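Local coordinates for PDZ domain protein (Parabacteroides distasonis, PDB 4L8N), which is of unknown function but combines N- and C-terminal PDZ domains with a DUF4136 domain and binds magnesium, at residues Y114-L119 with S359-F364; I105-L110 with F411-Y416; T366-Y371 with M388-F393; T121-E126 with V302-Y307. One frame throughout, in Å; residues are numbered along the deposited sequence.

Contact 1 (Y114-L119 with S359-F364); sequences YAMYSL and SAYKRF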
# COMPACT_ATOMS: atom_id res chain seq x y z
N TYR A 114 12.23 -27.44 -26.37
CA TYR A 114 12.00 -28.76 -25.78
C TYR A 114 12.05 -28.71 -24.21
O TYR A 114 12.34 -29.72 -23.57
CB TYR A 114 13.05 -29.75 -26.31
CG TYR A 114 12.82 -30.27 -27.71
CD1 TYR A 114 12.00 -31.37 -27.95
CD2 TYR A 114 13.52 -29.74 -28.79
CE1 TYR A 114 11.84 -31.89 -29.23
CE2 TYR A 114 13.35 -30.23 -30.08
CZ TYR A 114 12.51 -31.31 -30.30
OH TYR A 114 12.35 -31.83 -31.56
N ALA A 115 11.69 -27.56 -23.61
CA ALA A 115 11.74 -27.32 -22.16
C ALA A 115 10.89 -28.29 -21.31
O ALA A 115 11.20 -28.53 -20.14
CB ALA A 115 11.31 -25.89 -21.85
N MSE A 116 9.85 -28.87 -21.89
CA MSE A 116 9.02 -29.74 -21.10
C MSE A 116 9.65 -31.11 -20.88
O MSE A 116 9.16 -31.86 -20.03
CB MSE A 116 7.61 -29.77 -21.62
CG MSE A 116 6.85 -28.55 -21.10
SE MSE A 116 5.14 -28.41 -21.89
CE MSE A 116 5.05 -26.38 -22.06
N TYR A 117 10.82 -31.37 -21.47
CA TYR A 117 11.59 -32.54 -21.11
C TYR A 117 12.11 -32.33 -19.68
O TYR A 117 12.23 -33.28 -18.90
CB TYR A 117 12.80 -32.70 -22.05
CG TYR A 117 12.58 -33.27 -23.44
CD1 TYR A 117 11.67 -34.30 -23.65
CD2 TYR A 117 13.41 -32.91 -24.49
CE1 TYR A 117 11.52 -34.89 -24.91
CE2 TYR A 117 13.29 -33.50 -25.75
CZ TYR A 117 12.33 -34.47 -25.96
OH TYR A 117 12.19 -35.02 -27.21
N SER A 118 12.43 -31.03 -19.35
CA SER A 118 13.01 -30.66 -18.08
C SER A 118 12.55 -29.29 -17.56
O SER A 118 13.36 -28.36 -17.52
CB SER A 118 14.52 -30.68 -18.19
OG SER A 118 15.09 -30.65 -16.89
N LEU A 119 11.28 -29.18 -17.09
CA LEU A 119 10.74 -27.93 -16.52
C LEU A 119 11.48 -27.55 -15.24
O LEU A 119 11.56 -26.37 -14.91
CB LEU A 119 9.24 -28.01 -16.23
CG LEU A 119 8.29 -27.81 -17.39
CD1 LEU A 119 6.85 -27.75 -16.90
CD2 LEU A 119 8.59 -26.53 -18.16
N SER A 359 5.23 -32.54 -33.90
CA SER A 359 4.12 -33.47 -33.63
C SER A 359 4.52 -34.60 -32.67
O SER A 359 3.79 -34.87 -31.72
CB SER A 359 3.60 -34.06 -34.94
OG SER A 359 3.18 -33.03 -35.82
N ALA A 360 5.69 -35.24 -32.94
CA ALA A 360 6.25 -36.33 -32.14
C ALA A 360 6.47 -35.90 -30.67
O ALA A 360 6.21 -36.69 -29.76
CB ALA A 360 7.56 -36.79 -32.76
N TYR A 361 6.88 -34.63 -30.45
CA TYR A 361 7.12 -34.03 -29.14
C TYR A 361 5.79 -33.81 -28.40
O TYR A 361 5.69 -34.12 -27.21
CB TYR A 361 7.90 -32.71 -29.29
CG TYR A 361 8.15 -31.97 -27.99
CD1 TYR A 361 8.97 -32.51 -27.00
CD2 TYR A 361 7.62 -30.70 -27.78
CE1 TYR A 361 9.24 -31.81 -25.83
CE2 TYR A 361 7.88 -30.00 -26.60
CZ TYR A 361 8.69 -30.56 -25.63
OH TYR A 361 8.93 -29.88 -24.46
N LYS A 362 4.78 -33.26 -29.11
CA LYS A 362 3.42 -33.00 -28.59
C LYS A 362 2.78 -34.32 -28.15
O LYS A 362 2.04 -34.33 -27.16
CB LYS A 362 2.54 -32.30 -29.65
CG LYS A 362 2.92 -30.85 -29.94
CD LYS A 362 1.91 -30.19 -30.86
CE LYS A 362 2.53 -29.11 -31.72
NZ LYS A 362 3.10 -29.66 -32.98
N ARG A 363 3.08 -35.42 -28.85
CA ARG A 363 2.59 -36.76 -28.53
C ARG A 363 3.20 -37.25 -27.21
O ARG A 363 2.47 -37.84 -26.41
CB ARG A 363 2.90 -37.74 -29.65
CG ARG A 363 1.87 -37.71 -30.77
CD ARG A 363 2.26 -38.66 -31.87
NE ARG A 363 2.80 -37.94 -33.03
CZ ARG A 363 3.85 -38.33 -33.74
NH1 ARG A 363 4.52 -39.43 -33.40
NH2 ARG A 363 4.27 -37.60 -34.78
N PHE A 364 4.51 -36.96 -26.97
CA PHE A 364 5.25 -37.31 -25.74
C PHE A 364 4.67 -36.58 -24.51
O PHE A 364 4.60 -37.17 -23.44
CB PHE A 364 6.77 -36.98 -25.87
CG PHE A 364 7.55 -36.91 -24.57
CD1 PHE A 364 7.95 -38.07 -23.92
CD2 PHE A 364 7.87 -35.69 -23.99
CE1 PHE A 364 8.63 -38.01 -22.70
CE2 PHE A 364 8.56 -35.63 -22.78
CZ PHE A 364 8.95 -36.79 -22.15

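Contact 2 (I105-L110 with F411-Y416); sequences ITEDQL and FSYLYY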
# COMPACT_ATOMS: atom_id res chain seq x y z
N ILE A 105 19.66 -22.51 -35.93
CA ILE A 105 18.88 -22.84 -34.75
C ILE A 105 19.92 -23.29 -33.75
O ILE A 105 20.66 -24.25 -34.02
CB ILE A 105 17.72 -23.86 -34.98
CG1 ILE A 105 16.67 -23.35 -36.00
CG2 ILE A 105 17.02 -24.25 -33.66
CD1 ILE A 105 15.91 -21.99 -35.67
N THR A 106 20.06 -22.54 -32.66
CA THR A 106 21.06 -22.82 -31.64
C THR A 106 20.51 -23.78 -30.59
O THR A 106 19.29 -23.92 -30.44
CB THR A 106 21.54 -21.52 -30.98
OG1 THR A 106 20.50 -20.97 -30.19
CG2 THR A 106 22.04 -20.50 -31.97
N GLU A 107 21.43 -24.41 -29.84
CA GLU A 107 21.09 -25.30 -28.75
C GLU A 107 20.36 -24.53 -27.64
O GLU A 107 19.51 -25.10 -26.97
CB GLU A 107 22.34 -26.01 -28.21
CG GLU A 107 22.90 -27.05 -29.18
CD GLU A 107 24.22 -27.64 -28.76
OE1 GLU A 107 25.07 -26.92 -28.17
OE2 GLU A 107 24.41 -28.85 -29.01
N ASP A 108 20.63 -23.22 -27.49
CA ASP A 108 19.93 -22.36 -26.53
C ASP A 108 18.43 -22.26 -26.93
O ASP A 108 17.55 -22.40 -26.08
CB ASP A 108 20.59 -20.97 -26.47
CG ASP A 108 19.88 -19.98 -25.58
OD1 ASP A 108 20.11 -20.00 -24.35
OD2 ASP A 108 19.10 -19.15 -26.12
N GLN A 109 18.17 -22.07 -28.23
CA GLN A 109 16.81 -21.98 -28.75
C GLN A 109 16.06 -23.31 -28.54
O GLN A 109 14.96 -23.31 -28.00
CB GLN A 109 16.82 -21.56 -30.23
CG GLN A 109 17.30 -20.13 -30.47
CD GLN A 109 17.47 -19.85 -31.95
OE1 GLN A 109 18.43 -20.30 -32.59
NE2 GLN A 109 16.52 -19.15 -32.53
N LEU A 110 16.70 -24.44 -28.92
CA LEU A 110 16.15 -25.80 -28.80
C LEU A 110 15.90 -26.20 -27.34
O LEU A 110 14.91 -26.89 -27.07
CB LEU A 110 17.08 -26.81 -29.48
CG LEU A 110 17.17 -26.74 -31.01
CD1 LEU A 110 18.45 -27.35 -31.51
CD2 LEU A 110 15.96 -27.38 -31.69
N PHE A 411 16.73 -34.60 -30.15
CA PHE A 411 17.15 -33.42 -29.42
C PHE A 411 17.12 -33.60 -27.91
O PHE A 411 17.61 -32.73 -27.19
CB PHE A 411 16.34 -32.20 -29.85
CG PHE A 411 16.58 -31.75 -31.28
CD1 PHE A 411 17.76 -31.11 -31.64
CD2 PHE A 411 15.60 -31.94 -32.26
CE1 PHE A 411 17.98 -30.70 -32.96
CE2 PHE A 411 15.82 -31.50 -33.58
CZ PHE A 411 17.00 -30.88 -33.91
N SER A 412 16.64 -34.74 -27.41
CA SER A 412 16.61 -35.00 -25.95
C SER A 412 18.03 -35.02 -25.31
O SER A 412 18.14 -34.96 -24.09
CB SER A 412 15.86 -36.30 -25.62
OG SER A 412 16.61 -37.44 -26.03
N TYR A 413 19.09 -35.07 -26.14
CA TYR A 413 20.50 -35.04 -25.72
C TYR A 413 20.79 -33.74 -24.94
O TYR A 413 21.66 -33.71 -24.07
CB TYR A 413 21.45 -35.18 -26.96
CG TYR A 413 21.71 -33.89 -27.73
CD1 TYR A 413 22.75 -33.04 -27.37
CD2 TYR A 413 20.92 -33.54 -28.83
CE1 TYR A 413 22.98 -31.85 -28.06
CE2 TYR A 413 21.14 -32.35 -29.52
CZ TYR A 413 22.18 -31.51 -29.14
OH TYR A 413 22.43 -30.36 -29.84
N LEU A 414 20.04 -32.67 -25.25
CA LEU A 414 20.12 -31.38 -24.58
C LEU A 414 19.87 -31.53 -23.09
O LEU A 414 20.37 -30.70 -22.31
CB LEU A 414 19.11 -30.39 -25.18
CG LEU A 414 19.41 -29.93 -26.62
CD1 LEU A 414 18.17 -29.40 -27.28
CD2 LEU A 414 20.56 -28.92 -26.66
N TYR A 415 19.13 -32.60 -22.68
CA TYR A 415 18.81 -32.85 -21.27
C TYR A 415 19.34 -34.21 -20.79
O TYR A 415 18.83 -34.76 -19.83
CB TYR A 415 17.29 -32.70 -21.04
CG TYR A 415 16.80 -31.28 -21.22
CD1 TYR A 415 17.21 -30.26 -20.35
CD2 TYR A 415 16.01 -30.92 -22.31
CE1 TYR A 415 16.78 -28.95 -20.52
CE2 TYR A 415 15.59 -29.60 -22.50
CZ TYR A 415 15.96 -28.62 -21.59
OH TYR A 415 15.53 -27.33 -21.72
N TYR A 416 20.44 -34.70 -21.39
CA TYR A 416 21.03 -35.99 -21.05
C TYR A 416 21.69 -36.05 -19.67
O TYR A 416 22.06 -37.14 -19.22
CB TYR A 416 22.01 -36.45 -22.12
CG TYR A 416 21.41 -37.55 -22.95
CD1 TYR A 416 20.08 -37.50 -23.35
CD2 TYR A 416 22.15 -38.69 -23.26
CE1 TYR A 416 19.49 -38.54 -24.06
CE2 TYR A 416 21.56 -39.76 -23.94
CZ TYR A 416 20.25 -39.66 -24.37
OH TYR A 416 19.68 -40.68 -25.10

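Contact 3 (T366-Y371 with M388-F393); sequences TNTMQY and MFWDVF. With EOH (ethanol), chain B.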
# COMPACT_ATOMS: atom_id res chain seq x y z
N THR A 366 1.63 -35.44 -24.10
CA THR A 366 0.29 -36.00 -23.97
C THR A 366 0.36 -37.32 -23.18
O THR A 366 -0.29 -37.48 -22.14
CB THR A 366 -0.29 -36.19 -25.41
OG1 THR A 366 -0.73 -34.92 -25.92
CG2 THR A 366 -1.43 -37.21 -25.50
N ASN A 367 1.18 -38.25 -23.70
CA ASN A 367 1.37 -39.60 -23.22
C ASN A 367 2.14 -39.72 -21.89
O ASN A 367 2.16 -40.81 -21.31
CB ASN A 367 2.04 -40.42 -24.31
CG ASN A 367 1.18 -40.65 -25.54
OD1 ASN A 367 -0.06 -40.59 -25.50
ND2 ASN A 367 1.81 -40.91 -26.67
N THR A 368 2.75 -38.61 -21.39
CA THR A 368 3.48 -38.64 -20.12
C THR A 368 2.86 -37.70 -19.08
O THR A 368 3.43 -37.56 -17.99
CB THR A 368 4.97 -38.35 -20.31
OG1 THR A 368 5.16 -37.04 -20.83
CG2 THR A 368 5.66 -39.38 -21.17
N MSE A 369 1.67 -37.11 -19.37
CA MSE A 369 0.95 -36.22 -18.43
C MSE A 369 0.67 -36.93 -17.09
O MSE A 369 0.60 -36.29 -16.03
CB MSE A 369 -0.38 -35.73 -19.02
CG MSE A 369 -0.25 -34.66 -20.09
SE MSE A 369 0.81 -33.13 -19.58
CE MSE A 369 -0.44 -32.26 -18.42
N GLN A 370 0.52 -38.26 -17.16
CA GLN A 370 0.29 -39.20 -16.06
C GLN A 370 1.49 -39.28 -15.09
O GLN A 370 1.30 -39.68 -13.93
CB GLN A 370 -0.01 -40.59 -16.63
CG GLN A 370 0.83 -40.98 -17.85
CD GLN A 370 0.69 -42.44 -18.22
OE1 GLN A 370 0.31 -43.30 -17.40
NE2 GLN A 370 1.01 -42.75 -19.47
N TYR A 371 2.70 -38.93 -15.56
CA TYR A 371 3.93 -38.99 -14.77
C TYR A 371 4.35 -37.64 -14.18
O TYR A 371 5.40 -37.55 -13.56
CB TYR A 371 5.08 -39.55 -15.61
CG TYR A 371 4.82 -40.85 -16.33
CD1 TYR A 371 4.18 -41.91 -15.68
CD2 TYR A 371 5.32 -41.07 -17.61
CE1 TYR A 371 3.98 -43.13 -16.34
CE2 TYR A 371 5.13 -42.29 -18.26
CZ TYR A 371 4.46 -43.31 -17.62
OH TYR A 371 4.27 -44.51 -18.28
N MSE A 388 4.15 -28.47 -14.66
CA MSE A 388 4.36 -29.43 -13.58
C MSE A 388 5.71 -30.10 -13.74
O MSE A 388 6.12 -30.40 -14.87
CB MSE A 388 3.26 -30.50 -13.56
CG MSE A 388 1.88 -29.96 -13.18
SE MSE A 388 0.49 -31.29 -13.26
CE MSE A 388 0.39 -31.54 -15.08
N PHE A 389 6.39 -30.36 -12.62
CA PHE A 389 7.61 -31.13 -12.69
C PHE A 389 7.23 -32.59 -12.77
O PHE A 389 6.06 -32.96 -12.56
CB PHE A 389 8.54 -30.86 -11.49
CG PHE A 389 8.84 -29.40 -11.30
CD1 PHE A 389 9.25 -28.60 -12.36
CD2 PHE A 389 8.73 -28.81 -10.05
CE1 PHE A 389 9.52 -27.25 -12.18
CE2 PHE A 389 9.01 -27.46 -9.86
CZ PHE A 389 9.41 -26.69 -10.93
N TRP A 390 8.21 -33.44 -13.08
CA TRP A 390 8.00 -34.86 -13.11
C TRP A 390 7.81 -35.39 -11.70
O TRP A 390 8.34 -34.82 -10.74
CB TRP A 390 9.20 -35.55 -13.78
CG TRP A 390 9.44 -35.17 -15.21
CD1 TRP A 390 10.55 -34.57 -15.72
CD2 TRP A 390 8.57 -35.43 -16.32
NE1 TRP A 390 10.44 -34.45 -17.08
CE2 TRP A 390 9.23 -34.95 -17.48
CE3 TRP A 390 7.31 -36.04 -16.45
CZ2 TRP A 390 8.67 -35.08 -18.76
CZ3 TRP A 390 6.76 -36.16 -17.72
CH2 TRP A 390 7.43 -35.68 -18.86
N ASP A 391 7.06 -36.46 -11.56
CA ASP A 391 6.86 -37.08 -10.27
C ASP A 391 8.13 -37.87 -9.99
O ASP A 391 8.57 -38.66 -10.84
CB ASP A 391 5.59 -37.96 -10.32
CG ASP A 391 5.20 -38.70 -9.05
OD1 ASP A 391 6.02 -39.51 -8.57
OD2 ASP A 391 4.04 -38.56 -8.62
N VAL A 392 8.74 -37.62 -8.82
CA VAL A 392 9.99 -38.24 -8.38
C VAL A 392 9.92 -39.79 -8.33
O VAL A 392 10.96 -40.43 -8.47
CB VAL A 392 10.49 -37.64 -7.05
CG1 VAL A 392 11.92 -38.08 -6.76
CG2 VAL A 392 10.42 -36.11 -7.09
N PHE A 393 8.74 -40.41 -8.20
CA PHE A 393 8.66 -41.88 -8.15
C PHE A 393 8.42 -42.51 -9.56
O PHE A 393 8.31 -43.73 -9.68
CB PHE A 393 7.57 -42.34 -7.14
CG PHE A 393 7.74 -41.68 -5.79
CD1 PHE A 393 8.76 -42.06 -4.93
CD2 PHE A 393 6.95 -40.58 -5.43
CE1 PHE A 393 8.98 -41.39 -3.72
CE2 PHE A 393 7.17 -39.91 -4.22
CZ PHE A 393 8.18 -40.31 -3.37
C1 EOH B . -2.86 -34.77 -14.65
C2 EOH B . -3.43 -36.13 -15.10
O EOH B . -1.62 -35.06 -14.05

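Contact 4 (T121-E126 with V302-Y307); sequences TTNEQE and VSKKTY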
# COMPACT_ATOMS: atom_id res chain seq x y z
N THR A 121 14.55 -27.57 -14.77
CA THR A 121 15.76 -26.81 -15.07
C THR A 121 15.49 -25.62 -15.99
O THR A 121 16.25 -24.65 -15.93
CB THR A 121 16.83 -27.73 -15.70
OG1 THR A 121 16.39 -28.24 -16.96
CG2 THR A 121 17.23 -28.87 -14.79
N THR A 122 14.44 -25.69 -16.85
CA THR A 122 14.19 -24.67 -17.88
C THR A 122 12.79 -24.11 -17.86
O THR A 122 11.88 -24.69 -18.46
CB THR A 122 14.50 -25.26 -19.26
OG1 THR A 122 15.76 -25.93 -19.20
CG2 THR A 122 14.45 -24.22 -20.39
N ASN A 123 12.63 -22.95 -17.22
CA ASN A 123 11.32 -22.29 -17.14
C ASN A 123 11.46 -20.80 -16.89
O ASN A 123 12.53 -20.31 -16.54
CB ASN A 123 10.42 -22.92 -16.04
CG ASN A 123 10.91 -22.76 -14.62
OD1 ASN A 123 10.76 -21.70 -13.99
ND2 ASN A 123 11.42 -23.83 -14.06
N GLU A 124 10.33 -20.09 -17.03
CA GLU A 124 10.20 -18.67 -16.78
C GLU A 124 9.04 -18.42 -15.86
O GLU A 124 7.94 -18.92 -16.09
CB GLU A 124 10.03 -17.86 -18.07
CG GLU A 124 11.22 -17.87 -19.00
CD GLU A 124 10.80 -17.54 -20.41
OE1 GLU A 124 9.82 -18.16 -20.90
OE2 GLU A 124 11.41 -16.63 -21.01
N GLN A 125 9.26 -17.62 -14.83
CA GLN A 125 8.22 -17.27 -13.88
C GLN A 125 8.31 -15.78 -13.53
O GLN A 125 9.37 -15.18 -13.66
CB GLN A 125 8.32 -18.14 -12.63
CG GLN A 125 7.87 -19.57 -12.83
CD GLN A 125 8.10 -20.37 -11.58
OE1 GLN A 125 7.46 -20.15 -10.55
NE2 GLN A 125 9.05 -21.30 -11.65
N GLU A 126 7.17 -15.20 -13.15
CA GLU A 126 6.99 -13.81 -12.76
C GLU A 126 6.40 -13.76 -11.40
O GLU A 126 5.66 -14.68 -11.01
CB GLU A 126 6.05 -13.09 -13.74
CG GLU A 126 6.63 -12.72 -15.09
CD GLU A 126 5.61 -12.49 -16.19
OE1 GLU A 126 4.41 -12.82 -15.99
OE2 GLU A 126 6.01 -12.01 -17.27
N VAL A 302 11.99 -14.28 -13.47
CA VAL A 302 13.06 -15.27 -13.26
C VAL A 302 13.06 -16.26 -14.44
O VAL A 302 12.07 -16.95 -14.66
CB VAL A 302 12.99 -16.03 -11.92
CG1 VAL A 302 14.26 -16.85 -11.70
CG2 VAL A 302 12.76 -15.10 -10.75
N SER A 303 14.15 -16.29 -15.19
CA SER A 303 14.35 -17.17 -16.34
C SER A 303 15.51 -18.09 -16.05
O SER A 303 16.65 -17.62 -15.96
CB SER A 303 14.62 -16.37 -17.61
OG SER A 303 13.55 -15.50 -17.91
N LYS A 304 15.23 -19.38 -15.83
CA LYS A 304 16.32 -20.30 -15.58
C LYS A 304 16.42 -21.28 -16.75
O LYS A 304 15.43 -21.51 -17.43
CB LYS A 304 16.20 -20.99 -14.20
CG LYS A 304 15.14 -22.05 -14.02
CD LYS A 304 15.41 -22.73 -12.69
CE LYS A 304 14.41 -23.79 -12.35
NZ LYS A 304 14.84 -24.58 -11.15
N LYS A 305 17.64 -21.76 -17.04
CA LYS A 305 17.90 -22.71 -18.13
C LYS A 305 19.20 -23.48 -17.92
O LYS A 305 20.24 -22.88 -17.62
CB LYS A 305 17.95 -22.00 -19.50
CG LYS A 305 18.12 -22.94 -20.70
CD LYS A 305 18.29 -22.21 -22.05
CE LYS A 305 17.04 -21.44 -22.42
NZ LYS A 305 17.07 -20.94 -23.80
N THR A 306 19.13 -24.79 -18.10
CA THR A 306 20.28 -25.67 -18.06
C THR A 306 20.15 -26.62 -19.22
O THR A 306 19.12 -27.25 -19.38
CB THR A 306 20.42 -26.41 -16.72
OG1 THR A 306 20.48 -25.46 -15.66
CG2 THR A 306 21.66 -27.31 -16.67
N TYR A 307 21.19 -26.72 -20.05
CA TYR A 307 21.19 -27.63 -21.18
C TYR A 307 22.58 -28.16 -21.44
O TYR A 307 23.56 -27.55 -21.01
CB TYR A 307 20.59 -26.98 -22.44
CG TYR A 307 21.36 -25.80 -23.01
CD1 TYR A 307 21.15 -24.51 -22.54
CD2 TYR A 307 22.21 -25.96 -24.11
CE1 TYR A 307 21.84 -23.42 -23.07
CE2 TYR A 307 22.86 -24.88 -24.68
CZ TYR A 307 22.69 -23.61 -24.15
OH TYR A 307 23.33 -22.52 -24.69
O HOH W 1 18.43 -24.75 -14.46
O HOH W 2 12.10 -19.52 -13.01

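Contact 1 (Y114-L119 with S359-F364)
Tyr114 and Tyr117 both engage the ring of Tyr361, one through an edge and the other through a face. CD1 of Tyr114 lies over one face of Tyr361, displaced toward its rim and 3.4 Å from Tyr361 CD1; the planes stand at 73° in this T-shaped pair. Tyr361 then presents its own edge to Tyr117, with CE1 above the centre of that ring and the planes at 82°. A third, offset edge-to-face pair follows where Tyr117 turns its edge to the face of Phe364, with CE1 over that face and CD1 3.5 Å from Phe364 CE2. In Tyr361, CG is anti to the backbone N (chi1 178°), which carries it off the helix toward segment 114-119. The ring ends in the hydroxyl, where Tyr361 OH accepts a bent hydrogen bond from Met116 N at 2.9 Å, close beside the CB of this selenomethionine. An alanine in place of Tyr361 would probably leave the N-H of Met116 without this acceptor and open a gap between the edge of Tyr114 and the face of Tyr117. The Tyr114 ring also meets Phe411. The arrangement is an aromatic cluster, joining the 3-10 turn at 115-117 to helix 354-367.

Contact 2 (I105-L110 with F411-Y416)
Leu110 and Phe411 meet methyl to ring. CD2 of Leu110 sits over the centre of one face of Phe411, 4.1 Å from the ring centroid and 12° off its normal, which makes a CH-pi contact. The other methyl reaches the ring as well, Leu110 CD1 lying 3.7 Å from Phe411 CE1. Leu414 is turned so that its two methyls serve two residues of helix 107-113: CD1 packs against Leu110 CB at 3.6 Å, while CD2 touches Glu107 CB at 3.7 Å. With CG anti to its carbonyl carbon (chi1 -71°), Glu107 runs on past this methyl in an extended chain and crosses Tyr413 at about a right angle, the carboxylate and ring planes 48° apart. Tyr413 OH donates over 2.6 Å to the anti lone pair of Glu107 OE2, and OE2 lies at the edge of the tyrosine ring, in its plane. At the N terminus of the helix, Thr106 and Gln109 form a capping box. Glu107 OE2 is also bonded to Thr310 OG1, Glu107 OE1 accepts from Gly311 N, and Tyr413 OH has a further partner in Tyr314 OH. A leucine in place of Glu107 would probably cost the Tyr413 hydroxyl, Thr310 OG1 and the N-H of Gly311 this carboxylate partner, leaving Tyr413 with Tyr314. The chemistry is that of an enclosed carboxylate held by neutral donors beside a leucine-lined apolar patch; its place in the first turn of a helix would be expected to favour the negative charge.

Contact 3 (T366-Y371 with M388-F393)
Trp390 lies edge-on against Thr368 and Tyr371. From CB, the side chain sets CG anti to its own carbonyl carbon (chi1 -63°). The six-membered ring of the indole turns its edge to Thr368 and Tyr371. CE3 comes first, 4.2 Å from Tyr371 CB and near the Tyr371 carbonyl oxygen, which lies in the indole plane. CZ3 follows, 3.6 Å from Thr368 O, and CH2 at the tip approaches Thr368 OG1 to 3.3 Å. That hydroxyl is bonded to Phe364 O, so its meeting with the ring carbon is plain packing. NE1 of the five-membered ring is hydrogen-bonded to Tyr117 O; Arg372 makes a cation-pi contact with the indole. Thr368 and Tyr371 bracket the 3-10 turn 369-371 that follows helix 354-367, while the residue after Trp390 begins an Asx turn: Asp391 OD1 accepts from Phe393 N at 2.9 Å. Asp391 N donates to Tyr371 O at 2.8 Å. Farther out, two selenomethionines cross at about a right angle and meet through their methyls, Met369 CE to Met388 CE at 3.5 Å. An ethanol molecule, probably from the crystallisation liquor, donates to Met369 O.

Contact 4 (T121-E126 with V302-Y307)
Gln125 and Val302 exchange two backbone hydrogen bonds, Val302 N to Gln125 O at 2.8 Å and Gln125 N to Val302 O at 2.9 Å. Two residues along, Asn123 and Lys304 form a second hydrogen-bonded pair of this antiparallel ladder. Its bonds are unequal: Lys304 N reaches Asn123 O at 2.9 Å and 160°, whereas the return bond from Asn123 N to Lys304 O is longer and bent to 138°. The non-hydrogen-bonded pair Glu124 and Ser303 lies between them, its CA atoms 4.4 Å apart. The two strands are neighbours within the large mixed sheet, where strand 258-268 flanks 123-135 and strand 438-456 flanks 298-309. Asn123, Gln125, Val302 and Lys304 share one face; there Gln125 NE2 donates to Asn123 OD1, and a water links that oxygen to Val302 O. Met223 and Tyr216 of the second subunit pack on Gln125 and Val302 respectively. Asn123 CG sits between the backbone N and the carbonyl carbon (chi1 66°). The extended chain of Lys304 passes Thr121 O with CG and Asn123 ND2 with CE, the latter at 3.4 Å, and its NZ is bonded to Glu120 O; Asn123 ND2 itself donates to Leu119 O. Glu124 and Ser303 project from the opposite face, with Glu124 CG against Ser303 OG. Beyond the ladder, Thr122 CG2 rests 3.9 Å from Lys305 CG.

From the N terminus, contact 2 opens first, at the start of helix 107-113, and closes last, at 411-416, so its loop encloses the other three. Contact 1 opens in the loop after that helix, and contact 4 opens next on strand 123-135. Contact 4 closes at 302-307, before contact 1 closes on helix 354-367, and so nests within it. Contact 3 is a short closure from the end of that helix, in series with both. None cross. Tyr415 OH with Thr122 OG1 and Asp108 with Lys305 join helix 107-113 and the 411-416 loop to the large sheet; Tyr117 O with Trp390 NE1 links contacts 1 and 3, which share helix 354-367.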